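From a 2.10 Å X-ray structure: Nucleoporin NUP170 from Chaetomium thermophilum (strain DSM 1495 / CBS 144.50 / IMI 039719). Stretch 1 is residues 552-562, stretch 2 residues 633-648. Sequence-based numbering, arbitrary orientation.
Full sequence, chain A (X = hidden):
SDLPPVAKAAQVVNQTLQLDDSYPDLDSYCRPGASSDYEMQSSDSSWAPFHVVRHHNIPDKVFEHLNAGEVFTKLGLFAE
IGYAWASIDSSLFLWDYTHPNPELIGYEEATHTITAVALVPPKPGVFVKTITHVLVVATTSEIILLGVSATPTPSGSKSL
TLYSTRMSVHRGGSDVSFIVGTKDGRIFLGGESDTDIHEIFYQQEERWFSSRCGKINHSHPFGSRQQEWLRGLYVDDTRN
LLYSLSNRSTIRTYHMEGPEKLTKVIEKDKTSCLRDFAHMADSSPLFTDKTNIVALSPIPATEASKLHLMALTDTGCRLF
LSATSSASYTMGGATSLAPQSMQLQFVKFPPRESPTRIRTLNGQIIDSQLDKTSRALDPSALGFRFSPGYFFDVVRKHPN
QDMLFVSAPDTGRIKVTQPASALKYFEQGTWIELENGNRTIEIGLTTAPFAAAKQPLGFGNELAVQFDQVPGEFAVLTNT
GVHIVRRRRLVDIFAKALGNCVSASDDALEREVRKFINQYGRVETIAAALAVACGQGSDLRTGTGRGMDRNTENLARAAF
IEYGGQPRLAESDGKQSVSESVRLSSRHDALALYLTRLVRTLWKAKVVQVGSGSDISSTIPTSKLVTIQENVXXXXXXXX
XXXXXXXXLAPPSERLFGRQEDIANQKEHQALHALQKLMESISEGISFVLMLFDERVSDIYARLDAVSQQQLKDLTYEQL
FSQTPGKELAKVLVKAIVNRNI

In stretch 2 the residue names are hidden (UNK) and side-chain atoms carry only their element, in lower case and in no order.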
ATOM      1  N   THR A 552      27.923  -3.855 -10.327  1.00 51.70           N
ATOM      2  CA  THR A 552      27.064  -2.921  -9.605  1.00 57.91           C
ATOM      3  C   THR A 552      27.267  -3.051  -8.102  1.00 46.51           C
ATOM      4  O   THR A 552      27.376  -2.044  -7.393  1.00 55.43           O
ATOM      5  CB  THR A 552      25.599  -3.161  -9.971  1.00 57.21           C
ATOM      6  OG1 THR A 552      25.420  -2.973 -11.380  1.00 60.73           O
ATOM      7  CG2 THR A 552      24.682  -2.202  -9.215  1.00 55.15           C
ATOM      8  N   GLU A 553      27.321  -4.286  -7.598  1.00 55.85           N
ATOM      9  CA  GLU A 553      27.562  -4.494  -6.175  1.00 55.98           C
ATOM     10  C   GLU A 553      28.964  -4.050  -5.777  1.00 55.33           C
ATOM     11  O   GLU A 553      29.166  -3.572  -4.654  1.00 51.03           O
ATOM     12  CB  GLU A 553      27.340  -5.964  -5.820  1.00 58.20           C
ATOM     13  CG  GLU A 553      25.890  -6.417  -5.960  1.00 60.88           C
ATOM     14  CD  GLU A 553      25.709  -7.901  -5.696  1.00 63.26           C
ATOM     15  OE1 GLU A 553      26.683  -8.558  -5.269  1.00 65.28           O
ATOM     16  OE2 GLU A 553      24.589  -8.410  -5.917  1.00 62.59           O
ATOM     17  N   ASN A 554      29.938  -4.192  -6.678  1.00 57.07           N
ATOM     18  CA  ASN A 554      31.289  -3.722  -6.388  1.00 58.61           C
ATOM     19  C   ASN A 554      31.357  -2.200  -6.427  1.00 56.47           C
ATOM     20  O   ASN A 554      32.094  -1.586  -5.646  1.00 61.98           O
ATOM     21  CB  ASN A 554      32.283  -4.338  -7.373  1.00 62.78           C
ATOM     22  CG  ASN A 554      32.597  -5.788  -7.054  1.00 62.82           C
ATOM     23  OD1 ASN A 554      32.594  -6.196  -5.891  1.00 66.75           O
ATOM     24  ND2 ASN A 554      32.874  -6.575  -8.086  1.00 71.44           N
ATOM     25  N   LEU A 555      30.605  -1.574  -7.336  1.00 55.36           N
ATOM     26  CA  LEU A 555      30.490  -0.120  -7.319  1.00 53.60           C
ATOM     27  C   LEU A 555      29.822   0.357  -6.037  1.00 51.67           C
ATOM     28  O   LEU A 555      30.251   1.348  -5.432  1.00 52.42           O
ATOM     29  CB  LEU A 555      29.700   0.365  -8.534  1.00 61.02           C
ATOM     30  CG  LEU A 555      30.487   0.996  -9.683  1.00 66.67           C
ATOM     31  CD1 LEU A 555      29.544   1.344 -10.822  1.00 66.56           C
ATOM     32  CD2 LEU A 555      31.237   2.233  -9.218  1.00 64.56           C
ATOM     33  N   ALA A 556      28.761  -0.334  -5.614  1.00 51.52           N
ATOM     34  CA  ALA A 556      28.100   0.010  -4.361  1.00 55.71           C
ATOM     35  C   ALA A 556      29.061  -0.105  -3.185  1.00 49.88           C
ATOM     36  O   ALA A 556      29.063   0.749  -2.290  1.00 50.63           O
ATOM     37  CB  ALA A 556      26.880  -0.888  -4.156  1.00 53.75           C
ATOM     38  N   ARG A 557      29.885  -1.158  -3.168  1.00 52.61           N
ATOM     39  CA  ARG A 557      30.934  -1.264  -2.158  1.00 56.34           C
ATOM     40  C   ARG A 557      31.875  -0.068  -2.218  1.00 51.63           C
ATOM     41  O   ARG A 557      32.239   0.499  -1.180  1.00 51.34           O
ATOM     42  CB  ARG A 557      31.717  -2.565  -2.345  1.00 61.90           C
ATOM     43  CG  ARG A 557      33.003  -2.650  -1.524  1.00 59.56           C
ATOM     44  CD  ARG A 557      33.770  -3.934  -1.801  1.00 71.15           C
ATOM     45  NE  ARG A 557      34.189  -4.042  -3.196  1.00 78.07           N
ATOM     46  CZ  ARG A 557      34.950  -5.022  -3.677  1.00 94.03           C
ATOM     47  NH1 ARG A 557      35.386  -5.987  -2.876  1.00 96.15           N
ATOM     48  NH2 ARG A 557      35.280  -5.037  -4.961  1.00 84.46           N
ATOM     49  N   ALA A 558      32.288   0.325  -3.425  1.00 53.87           N
ATOM     50  CA  ALA A 558      33.206   1.450  -3.566  1.00 58.29           C
ATOM     51  C   ALA A 558      32.579   2.740  -3.054  1.00 61.13           C
ATOM     52  O   ALA A 558      33.266   3.582  -2.464  1.00 60.78           O
ATOM     53  CB  ALA A 558      33.627   1.600  -5.027  1.00 59.18           C
ATOM     54  N   ALA A 559      31.274   2.915  -3.270  1.00 57.54           N
ATOM     55  CA  ALA A 559      30.600   4.115  -2.788  1.00 53.39           C
ATOM     56  C   ALA A 559      30.480   4.104  -1.270  1.00 50.38           C
ATOM     57  O   ALA A 559      30.597   5.150  -0.622  1.00 57.03           O
ATOM     58  CB  ALA A 559      29.221   4.237  -3.435  1.00 57.27           C
ATOM     59  N   PHE A 560      30.243   2.926  -0.689  1.00 50.66           N
ATOM     60  CA  PHE A 560      30.135   2.811   0.762  1.00 52.66           C
ATOM     61  C   PHE A 560      31.452   3.174   1.441  1.00 55.44           C
ATOM     62  O   PHE A 560      31.460   3.817   2.497  1.00 55.26           O
ATOM     63  CB  PHE A 560      29.707   1.387   1.123  1.00 49.87           C
ATOM     64  CG  PHE A 560      29.493   1.160   2.593  1.00 50.58           C
ATOM     65  CD1 PHE A 560      30.406   0.430   3.335  1.00 53.68           C
ATOM     66  CD2 PHE A 560      28.369   1.659   3.230  1.00 47.84           C
ATOM     67  CE1 PHE A 560      30.208   0.210   4.683  1.00 54.32           C
ATOM     68  CE2 PHE A 560      28.166   1.441   4.580  1.00 47.09           C
ATOM     69  CZ  PHE A 560      29.087   0.716   5.308  1.00 53.25           C
ATOM     70  N   ILE A 561      32.573   2.778   0.841  1.00 59.87           N
ATOM     71  CA  ILE A 561      33.886   3.074   1.407  1.00 60.89           C
ATOM     72  C   ILE A 561      34.260   4.534   1.174  1.00 61.95           C
ATOM     73  O   ILE A 561      34.592   5.264   2.115  1.00 64.36           O
ATOM     74  CB  ILE A 561      34.939   2.125   0.802  1.00 59.94           C
ATOM     75  CG1 ILE A 561      34.678   0.684   1.251  1.00 60.73           C
ATOM     76  CG2 ILE A 561      36.354   2.555   1.191  1.00 70.40           C
ATOM     77  CD1 ILE A 561      35.465  -0.354   0.470  1.00 64.11           C
ATOM     78  N   GLU A 562      34.204   4.979  -0.083  1.00 60.23           N
ATOM     79  CA  GLU A 562      34.809   6.254  -0.461  1.00 61.44           C
ATOM     80  C   GLU A 562      34.046   7.453   0.088  1.00 64.58           C
ATOM     81  O   GLU A 562      34.662   8.483   0.389  1.00 60.90           O
ATOM     82  CB  GLU A 562      34.898   6.350  -1.985  1.00 65.53           C
ATOM     83  CG  GLU A 562      35.909   5.402  -2.610  1.00 69.25           C
ATOM     84  CD  GLU A 562      37.341   5.856  -2.402  1.00 84.17           C
ATOM     85  OE1 GLU A 562      38.181   5.019  -2.005  1.00 84.29           O
ATOM     86  OE2 GLU A 562      37.630   7.048  -2.641  1.00 83.59           O
ATOM     87  N   UNK A 633      22.834 -12.136   8.029  1.00 50.77           N
ATOM     88  CA  UNK A 633      24.059 -12.888   7.776  1.00 54.86           C
ATOM     89  C   UNK A 633      24.790 -12.370   6.543  1.00 53.14           C
ATOM     90  O   UNK A 633      26.023 -12.276   6.542  1.00 49.45           O
ATOM     91  o   UNK A 633      25.752 -14.881   9.414  1.00 65.04           O
ATOM     92  c   UNK A 633      23.736 -14.373   7.626  1.00 48.80           C
ATOM     93  c   UNK A 633      23.417 -15.067   8.944  1.00 63.89           C
ATOM     94  c   UNK A 633      24.620 -15.147   9.872  1.00 70.09           C
ATOM     95  o   UNK A 633      24.434 -15.475  11.062  1.00 68.14           O
ATOM     96  N   UNK A 634      24.054 -12.038   5.478  1.00 50.49           N
ATOM     97  CA  UNK A 634      24.697 -11.471   4.296  1.00 51.49           C
ATOM     98  C   UNK A 634      25.360 -10.139   4.621  1.00 47.37           C
ATOM     99  O   UNK A 634      26.424  -9.817   4.078  1.00 49.74           O
ATOM    100  c   UNK A 634      24.351 -11.250  -1.126  1.00 91.36           C
ATOM    101  c   UNK A 634      23.685 -11.306   3.162  1.00 61.62           C
ATOM    102  n   UNK A 634      25.356 -10.545  -1.631  1.00 83.06           N
ATOM    103  n   UNK A 634      23.446 -11.778  -1.943  1.00 88.89           N
ATOM    104  c   UNK A 634      23.533 -12.543   2.287  1.00 71.49           C
ATOM    105  c   UNK A 634      23.190 -12.185   0.846  1.00 83.44           C
ATOM    106  n   UNK A 634      24.256 -11.430   0.189  1.00 89.42           N
ATOM    107  N   UNK A 635      24.746  -9.351   5.505  1.00 46.82           N
ATOM    108  CA  UNK A 635      25.383  -8.122   5.969  1.00 50.91           C
ATOM    109  C   UNK A 635      26.672  -8.433   6.722  1.00 49.37           C
ATOM    110  O   UNK A 635      27.709  -7.800   6.495  1.00 53.93           O
ATOM    111  c   UNK A 635      25.562  -5.100   6.568  1.00 41.27           C
ATOM    112  c   UNK A 635      23.900  -5.442   8.412  1.00 54.61           C
ATOM    113  c   UNK A 635      24.416  -7.331   6.852  1.00 42.61           C
ATOM    114  c   UNK A 635      24.980  -6.097   7.565  1.00 52.54           C
ATOM    115  N   UNK A 636      26.626  -9.417   7.622  1.00 52.54           N
ATOM    116  CA  UNK A 636      27.825  -9.826   8.345  1.00 55.95           C
ATOM    117  C   UNK A 636      28.897 -10.330   7.389  1.00 47.87           C
ATOM    118  O   UNK A 636      30.072  -9.954   7.495  1.00 56.32           O
ATOM    119  n   UNK A 636      26.972 -12.670  11.603  1.00 76.42           N
ATOM    120  c   UNK A 636      26.302 -11.374  11.549  1.00 72.04           C
ATOM    121  n   UNK A 636      28.692 -11.939  12.949  1.00 85.99           N
ATOM    122  c   UNK A 636      27.472 -10.902   9.370  1.00 53.93           C
ATOM    123  c   UNK A 636      27.063 -10.349  10.721  1.00 63.36           C
ATOM    124  n   UNK A 636      28.620 -14.127  12.268  1.00 81.81           N
ATOM    125  c   UNK A 636      28.092 -12.911  12.275  1.00 77.25           C
ATOM    126  N   UNK A 637      28.510 -11.189   6.443  1.00 54.09           N
ATOM    127  CA  UNK A 637      29.456 -11.692   5.455  1.00 53.94           C
ATOM    128  C   UNK A 637      30.102 -10.551   4.680  1.00 63.43           C
ATOM    129  O   UNK A 637      31.290 -10.614   4.341  1.00 58.27           O
ATOM    130  c   UNK A 637      28.744 -12.653   4.503  1.00 59.85           C
ATOM    131  n   UNK A 637      29.115 -13.357   2.221  1.00 91.19           N
ATOM    132  c   UNK A 637      29.659 -13.189   3.421  1.00 85.28           C
ATOM    133  o   UNK A 637      30.841 -13.442   3.657  1.00 85.50           O
ATOM    134  N   UNK A 638      29.335  -9.498   4.391  1.00 57.50           N
ATOM    135  CA  UNK A 638      29.882  -8.364   3.653  1.00 55.87           C
ATOM    136  C   UNK A 638      30.934  -7.627   4.470  1.00 56.15           C
ATOM    137  O   UNK A 638      31.958  -7.194   3.926  1.00 58.07           O
ATOM    138  c   UNK A 638      29.277  -4.974   3.533  1.00 43.37           C
ATOM    139  c   UNK A 638      30.121  -4.763   0.916  1.00 56.52           C
ATOM    140  c   UNK A 638      29.725  -3.761   3.050  1.00 49.49           C
ATOM    141  c   UNK A 638      29.670  -5.973   1.405  1.00 43.40           C
ATOM    142  c   UNK A 638      30.147  -3.655   1.739  1.00 56.23           C
ATOM    143  c   UNK A 638      28.756  -7.412   3.247  1.00 55.72           C
ATOM    144  c   UNK A 638      29.243  -6.094   2.718  1.00 46.64           C
ATOM    145  N   UNK A 639      30.702  -7.473   5.775  1.00 51.84           N
ATOM    146  CA  UNK A 639      31.670  -6.780   6.619  1.00 57.54           C
ATOM    147  C   UNK A 639      32.948  -7.594   6.783  1.00 62.88           C
ATOM    148  O   UNK A 639      34.045  -7.029   6.846  1.00 66.31           O
ATOM    149  c   UNK A 639      31.048  -6.472   7.983  1.00 56.32           C
ATOM    150  c   UNK A 639      29.802  -5.581   7.975  1.00 58.01           C
ATOM    151  c   UNK A 639      29.284  -5.378   9.391  1.00 53.32           C
ATOM    152  c   UNK A 639      30.082  -4.237   7.313  1.00 56.70           C
ATOM    153  N   UNK A 640      32.829  -8.922   6.850  1.00 62.65           N
ATOM    154  CA  UNK A 640      34.013  -9.761   7.016  1.00 71.94           C
ATOM    155  C   UNK A 640      34.881  -9.739   5.765  1.00 70.11           C
ATOM    156  O   UNK A 640      36.107  -9.605   5.849  1.00 78.58           O
ATOM    157  o   UNK A 640      33.395 -10.054  10.687  1.00101.18           O
ATOM    158  c   UNK A 640      33.918 -10.792   9.827  1.00100.78           C
ATOM    159  o   UNK A 640      35.139 -11.058   9.806  1.00101.04           O
ATOM    160  c   UNK A 640      33.032 -11.382   8.747  1.00 88.59           C
ATOM    161  c   UNK A 640      33.605 -11.197   7.353  1.00 77.20           C
ATOM    162  N   UNK A 641      34.260  -9.872   4.593  1.00 61.40           N
ATOM    163  CA  UNK A 641      35.006  -9.873   3.343  1.00 68.16           C
ATOM    164  C   UNK A 641      35.675  -8.536   3.051  1.00 71.20           C
ATOM    165  O   UNK A 641      36.489  -8.462   2.122  1.00 72.30           O
ATOM    166  c   UNK A 641      34.077 -10.247   2.187  1.00 73.85           C
ATOM    167  N   UNK A 642      35.360  -7.489   3.811  1.00 64.44           N
ATOM    168  CA  UNK A 642      35.940  -6.163   3.631  1.00 66.85           C
ATOM    169  C   UNK A 642      36.368  -5.587   4.972  1.00 72.81           C
ATOM    170  O   UNK A 642      36.278  -4.379   5.213  1.00 69.18           O
ATOM    171  n   UNK A 642      33.458  -6.448   1.461  1.00 65.06           N
ATOM    172  o   UNK A 642      35.290  -5.509   0.567  1.00 66.27           O
ATOM    173  c   UNK A 642      34.959  -5.237   2.921  1.00 66.66           C
ATOM    174  c   UNK A 642      34.580  -5.742   1.544  1.00 60.67           C
ATOM    175  N   UNK A 643      36.843  -6.455   5.869  1.00 74.01           N
ATOM    176  CA  UNK A 643      37.368  -5.998   7.151  1.00 75.29           C
ATOM    177  C   UNK A 643      38.639  -5.177   6.977  1.00 78.31           C
ATOM    178  O   UNK A 643      38.957  -4.340   7.829  1.00 79.88           O
ATOM    179  c   UNK A 643      38.564  -8.243   7.461  1.00 86.13           C
ATOM    180  n   UNK A 643      40.566 -10.302   6.933  1.00107.90           N
ATOM    181  c   UNK A 643      38.680  -9.471   8.352  1.00 88.23           C
ATOM    182  c   UNK A 643      39.279 -10.650   7.599  1.00 97.10           C
ATOM    183  c   UNK A 643      37.631  -7.197   8.063  1.00 82.20           C
ATOM    184  N   UNK A 644      39.371  -5.393   5.883  1.00 78.22           N
ATOM    185  CA  UNK A 644      40.645  -4.721   5.663  1.00 80.37           C
ATOM    186  C   UNK A 644      40.502  -3.399   4.919  1.00 84.47           C
ATOM    187  O   UNK A 644      41.363  -2.522   5.065  1.00 89.19           O
ATOM    188  c   UNK A 644      41.590  -5.636   4.879  1.00 76.12           C
ATOM    189  o   UNK A 644      41.792  -6.863   5.559  1.00 88.49           O
ATOM    190  N   UNK A 645      39.437  -3.233   4.133  1.00 83.26           N
ATOM    191  CA  UNK A 645      39.268  -2.054   3.291  1.00 86.35           C
ATOM    192  C   UNK A 645      38.274  -1.042   3.845  1.00 76.65           C
ATOM    193  O   UNK A 645      38.295   0.116   3.415  1.00 76.11           O
ATOM    194  o   UNK A 645      37.614  -3.248   1.978  1.00 84.90           O
ATOM    195  c   UNK A 645      39.897  -3.285   1.193  1.00 81.65           C
ATOM    196  c   UNK A 645      38.813  -2.469   1.886  1.00 82.87           C
ATOM    197  N   UNK A 646      37.412  -1.440   4.777  1.00 76.76           N
ATOM    198  CA  UNK A 646      36.408  -0.546   5.343  1.00 80.90           C
ATOM    199  C   UNK A 646      36.984   0.110   6.590  1.00 77.45           C
ATOM    200  O   UNK A 646      37.474  -0.575   7.496  1.00 79.91           O
ATOM    201  c   UNK A 646      33.299  -2.748   4.584  1.00 78.21           C
ATOM    202  c   UNK A 646      34.154  -0.434   6.474  1.00 77.17           C
ATOM    203  c   UNK A 646      34.441  -1.776   4.371  1.00 77.11           C
ATOM    204  c   UNK A 646      35.113  -1.310   5.667  1.00 80.40           C
ATOM    205  N   UNK A 647      36.912   1.438   6.641  1.00 76.51           N
ATOM    206  CA  UNK A 647      37.442   2.182   7.776  1.00 78.13           C
ATOM    207  C   UNK A 647      36.650   1.858   9.036  1.00 76.78           C
ATOM    208  O   UNK A 647      35.416   1.824   9.014  1.00 72.03           O
ATOM    209  o   UNK A 647      36.310   3.299   4.915  1.00 80.68           O
ATOM    210  c   UNK A 647      38.126   4.130   6.241  1.00 89.78           C
ATOM    211  c   UNK A 647      37.391   3.685   7.500  1.00 80.23           C
ATOM    212  n   UNK A 647      37.559   4.946   4.033  1.00 82.73           N
ATOM    213  c   UNK A 647      37.252   4.088   5.000  1.00 85.79           C
ATOM    214  N   UNK A 648      37.364   1.620  10.137  1.00 74.33           N
ATOM    215  CA  UNK A 648      36.770   1.403  11.434  1.00 75.51           C
ATOM    216  C   UNK A 648      36.662  -0.055  11.839  1.00 79.16           C
ATOM    217  O   UNK A 648      36.620  -0.350  13.040  1.00 78.56           O
TER

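Position 633 opens the stretch in mid-helix with three carbons in a row, the third carrying two oxygens; it lies out of reach of stretch 1 and is Glu633. At 634 three carbons lead to a nitrogen and a carbon bearing two more nitrogens, a guanidinium, whose end approaches Glu553: this is Arg634, with NH1 4.4 Å from Glu553 OE1, opposite charges too far apart for a salt bridge. Position 635 has four carbons forked at the second, Leu635, buried but without contact to stretch 1. Position 636 has the same three carbons, nitrogen and carbon with two nitrogens as 634, out of reach of stretch 1: Arg636, whose NE forms a salt bridge with Glu633 OE2 at 3.3 Å. Two carbons, the second with one oxygen and one nitrogen, identify 637 as Asn637; its exposed amide is out of reach.

At 638 one carbon, its CA-to-CB bond toward stretch 1, leads to a six-carbon ring with no oxygen on it: Phe638. Its ring edge receives Arg557 CB, 4.2 Å from CE1, and Phe560 CD1, 4.3 Å from CE2. Position 639 repeats the four carbons forked at the second, Leu639, and 640 the three-carbon carboxylate, Glu640, exposed and out of reach of stretch 1. A single carbon makes 641 Ala641.

Position 642 carries two carbons, the second with an oxygen and a nitrogen, the oxygen near Arg557. It is Asn642. Its ND2 donates to Phe638 O at 3.0 Å, and its OD1 accepts a weak hydrogen bond from Arg557 NH1 at 3.5 Å. At 643 four carbons in a row end in nitrogen, out of reach of stretch 1: Lys643. Position 644 has one carbon and one oxygen, also out of reach: Ser644. At 645 the first carbon bears an oxygen and a carbon, so this is Thr645, with OG1 3.9 Å from Ile561 CD1. Position 646 has four carbons forked at the first, one arm two carbons long: Ile646, whose CG1 lies 4.0 Å from Ile561 CG1 and CD1 4.3 Å from Phe560 CE1. Three carbons ending in an oxygen and a nitrogen make 647 Gln647, its NE2 3.5 Å from Ile561 O without a hydrogen bond. No side-chain atom exists at 648, and its backbone angles would jam a CB against the preceding carbonyl oxygen; this is Gly648.

The contact is mainly apolar. Phe560 meets both Phe638 and Ile646, while Ile561 packs on the loop, where its CA comes within 5.9 Å of Ile646 CA. Asn642, its ND2 bonded to the carbonyl of Phe638 one turn earlier, adds one weak hydrogen bond across the contact, which buries 418 Å² in all.

Stretch 2, residues 633-648: ERLRNFLEANKSTIQG
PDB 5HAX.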